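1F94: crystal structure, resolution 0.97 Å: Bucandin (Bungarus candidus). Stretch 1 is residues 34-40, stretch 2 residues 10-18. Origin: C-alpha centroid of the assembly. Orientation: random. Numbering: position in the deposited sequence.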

# COMPACT_ATOMS: atom_id res chain seq x y z
N GLU A 34 -7.93 -2.39 -9.42
CA GLU A 34 -7.65 -1.20 -8.62
C GLU A 34 -6.48 -1.45 -7.67
O GLU A 34 -6.40 -2.48 -7.04
CB GLU A 34 -8.89 -0.82 -7.79
CG GLU A 34 -8.64 0.37 -6.91
CD GLU A 34 -9.83 0.72 -6.01
OE1 GLU A 34 -10.83 -0.03 -6.01
OE2 GLU A 34 -9.79 1.75 -5.32
N ARG A 35 -5.59 -0.45 -7.58
CA ARG A 35 -4.42 -0.44 -6.69
C ARG A 35 -4.63 0.55 -5.58
O ARG A 35 -4.95 1.69 -5.83
CB ARG A 35 -3.19 -0.07 -7.51
CG ARG A 35 -2.92 -1.04 -8.65
CD ARG A 35 -1.73 -0.60 -9.45
NE ARG A 35 -2.07 0.52 -10.26
CZ ARG A 35 -1.24 1.34 -10.94
NH1 ARG A 35 0.07 1.10 -10.88
NH2 ARG A 35 -1.81 2.34 -11.62
N TRP A 36 -4.46 0.11 -4.33
CA TRP A 36 -4.62 0.95 -3.17
C TRP A 36 -3.36 0.82 -2.34
O TRP A 36 -3.08 -0.22 -1.78
CB TRP A 36 -5.85 0.55 -2.35
CG TRP A 36 -6.06 1.46 -1.18
CD1 TRP A 36 -5.81 2.78 -1.06
CD2 TRP A 36 -6.62 1.05 0.09
NE1 TRP A 36 -6.15 3.24 0.19
CE2 TRP A 36 -6.65 2.18 0.91
CE3 TRP A 36 -7.07 -0.18 0.59
CZ2 TRP A 36 -7.13 2.12 2.22
CZ3 TRP A 36 -7.53 -0.22 1.89
CH2 TRP A 36 -7.56 0.91 2.69
N LEU A 37 -2.57 1.91 -2.29
CA LEU A 37 -1.24 1.93 -1.68
C LEU A 37 -1.16 3.05 -0.65
O LEU A 37 -1.74 4.15 -0.84
CB LEU A 37 -0.16 2.15 -2.78
CG LEU A 37 0.27 0.90 -3.52
CD1 LEU A 37 -0.80 0.18 -4.29
CD2 LEU A 37 1.44 1.30 -4.46
N GLY A 38 -0.38 2.88 0.40
CA GLY A 38 -0.15 3.95 1.33
C GLY A 38 0.58 3.45 2.57
O GLY A 38 1.14 2.39 2.58
N CYS A 39 0.58 4.32 3.59
CA CYS A 39 1.14 4.05 4.92
C CYS A 39 0.03 3.57 5.83
O CYS A 39 -1.14 4.04 5.73
CB CYS A 39 1.68 5.30 5.58
SG CYS A 39 2.95 6.25 4.73
N ALA A 40 0.33 2.71 6.80
CA ALA A 40 -0.71 2.27 7.75
C ALA A 40 -0.06 1.87 9.08
O ALA A 40 1.09 1.41 9.13
CB ALA A 40 -1.46 1.08 7.23
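Stretch 2 (10-18) GCHLKITCS

Residues 10-18 run alongside strand 35-40 in nearly the same direction: the end-to-end vectors from Cys-11 to Cys-17 and from Arg-35 to Cys-39 differ by 16°. The two segments are not neighbouring strands of one ladder, however. No hydrogen bond joins them directly, and their backbones stay well apart, with CA of Leu-37 7.5 Å from CA of Cys-11 at one end and CA of Cys-39 5.5 Å from CA of Cys-17 at the other. Contact is therefore made largely through side chains, and it is modest in extent, burying 334 Å² summed over both sides. Cys-11 and Cys-39 are covered most, followed by Arg-35; Cys-17 supplies the covalent link.

Stretch 2 turns a corner at Cys-11, where phi and psi are -113° and 26°, and the backbone is extended from Leu-13 through Thr-16. Gly-10, just before the corner, has backbone angles of 126° and -168°, at which a CB would be jammed against the preceding carbonyl oxygen, so the conformation itself calls for glycine.

Cys-11, with 86 Å² covered, anchors the first end of the contact. Its CA-to-CB bond points toward stretch 1 and its chi1 is in the m well, while its sulfur is bonded covalently elsewhere in the structure. Arg-35 meets this residue with its guanidinium group: CZ of Arg-35 lies 3.3 Å from SG of Cys-11, and the sulfur sits over one face of the planar group. The long arginine side chain, m at chi1 and t at chi2, bridges the gap that the separated backbones leave. A water molecule also links the two residues, accepting a hydrogen bond from N of Cys-11 at 2.9 Å and a weak one from NH1 of Arg-35 at 3.4 Å. Leu-37, two residues along the strand and on the same side as Arg-35, packs its CD2 against CB of Cys-11 at 4.2 Å, adding an apolar contact next to the sulfur-guanidinium contact. Trp-36, between them, points away, as the alternation of an extended strand requires.

At the other end the contact becomes covalent. Cys-39, with 84 Å² covered, points toward stretch 2 and forms a disulfide with Cys-17, its SG 2.1 Å from SG of Cys-17. Both cysteines have chi1 in the m well, and chi3 is -77°, so the bridge has a left-handed twist. The same sulfur of Cys-39 approaches the backbone leading into Cys-17, lying 3.6 Å from O of Ile-15 and 3.9 Å from C of Thr-16. Ile-15 also turns its CA-to-CB bond toward stretch 1, and its CG2 comes within 4.0 Å of SG of Cys-39.

Between these two ends, His-12, Leu-13 and Lys-14 make no contact with stretch 1; their side chains remain about 8 Å or more from it. Stretch 2 thus bows away from the strand in its middle and meets it at both ends, where Cys-11 lies against the Arg-35 guanidinium and the disulfide joins Cys-17 to Cys-39.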

# COMPACT_ATOMS: atom_id res chain seq x y z
N GLY A 10 -1.06 7.92 -11.43
CA GLY A 10 -0.36 6.66 -11.21
C GLY A 10 -0.04 6.44 -9.77
O GLY A 10 -0.51 7.18 -8.88
N CYS A 11 0.80 5.45 -9.51
CA CYS A 11 1.10 4.96 -8.16
C CYS A 11 2.55 5.26 -7.73
O CYS A 11 3.09 4.63 -6.86
CB CYS A 11 0.78 3.49 -8.01
SG CYS A 11 -0.95 3.08 -8.19
N HIS A 12 3.10 6.32 -8.32
CA HIS A 12 4.45 6.77 -8.02
C HIS A 12 4.45 7.95 -7.04
O HIS A 12 5.51 8.51 -6.76
CB HIS A 12 5.17 7.25 -9.28
CG HIS A 12 4.45 8.41 -9.91
ND1 HIS A 12 3.40 8.23 -10.78
CD2 HIS A 12 4.62 9.73 -9.75
CE1 HIS A 12 2.98 9.41 -11.14
NE2 HIS A 12 3.70 10.38 -10.52
N LEU A 13 3.27 8.35 -6.53
CA LEU A 13 3.20 9.44 -5.60
C LEU A 13 3.80 9.01 -4.25
O LEU A 13 3.63 7.86 -3.88
CB LEU A 13 1.74 9.87 -5.39
CG LEU A 13 0.98 10.18 -6.66
CD1 LEU A 13 -0.45 10.57 -6.35
CD2 LEU A 13 1.64 11.27 -7.48
N LYS A 14 4.40 9.93 -3.54
CA LYS A 14 5.02 9.64 -2.26
C LYS A 14 4.23 10.30 -1.15
O LYS A 14 3.77 11.42 -1.27
CB LYS A 14 6.46 10.17 -2.21
CG LYS A 14 7.35 9.52 -3.29
CD LYS A 14 8.75 10.18 -3.25
CE LYS A 14 9.52 9.99 -4.52
NZ LYS A 14 9.30 10.95 -5.65
N ILE A 15 4.06 9.57 -0.02
CA ILE A 15 3.38 10.11 1.15
C ILE A 15 4.17 9.80 2.41
O ILE A 15 4.62 8.65 2.58
CB ILE A 15 1.93 9.60 1.22
CG1 ILE A 15 1.17 10.26 2.34
CG2 ILE A 15 1.85 8.10 1.30
CD1 ILE A 15 -0.32 10.31 2.12
N THR A 16 4.32 10.75 3.27
CA THR A 16 5.03 10.59 4.52
C THR A 16 4.16 9.83 5.48
O THR A 16 2.97 10.15 5.68
CB THR A 16 5.40 11.94 5.12
OG1 THR A 16 6.29 12.58 4.20
CG2 THR A 16 6.16 11.78 6.43
N CYS A 17 4.74 8.84 6.15
CA CYS A 17 4.12 8.07 7.19
C CYS A 17 4.41 8.69 8.56
O CYS A 17 5.48 9.22 8.83
CB CYS A 17 4.70 6.64 7.21
SG CYS A 17 4.71 5.74 5.66
N SER A 18 3.40 8.60 9.41
CA SER A 18 3.70 8.94 10.82
C SER A 18 4.62 7.89 11.42
O SER A 18 4.74 6.77 10.94
CB SER A 18 2.44 8.99 11.63
OG SER A 18 1.86 7.73 11.68
O HOH W 1 2.11 3.79 -11.47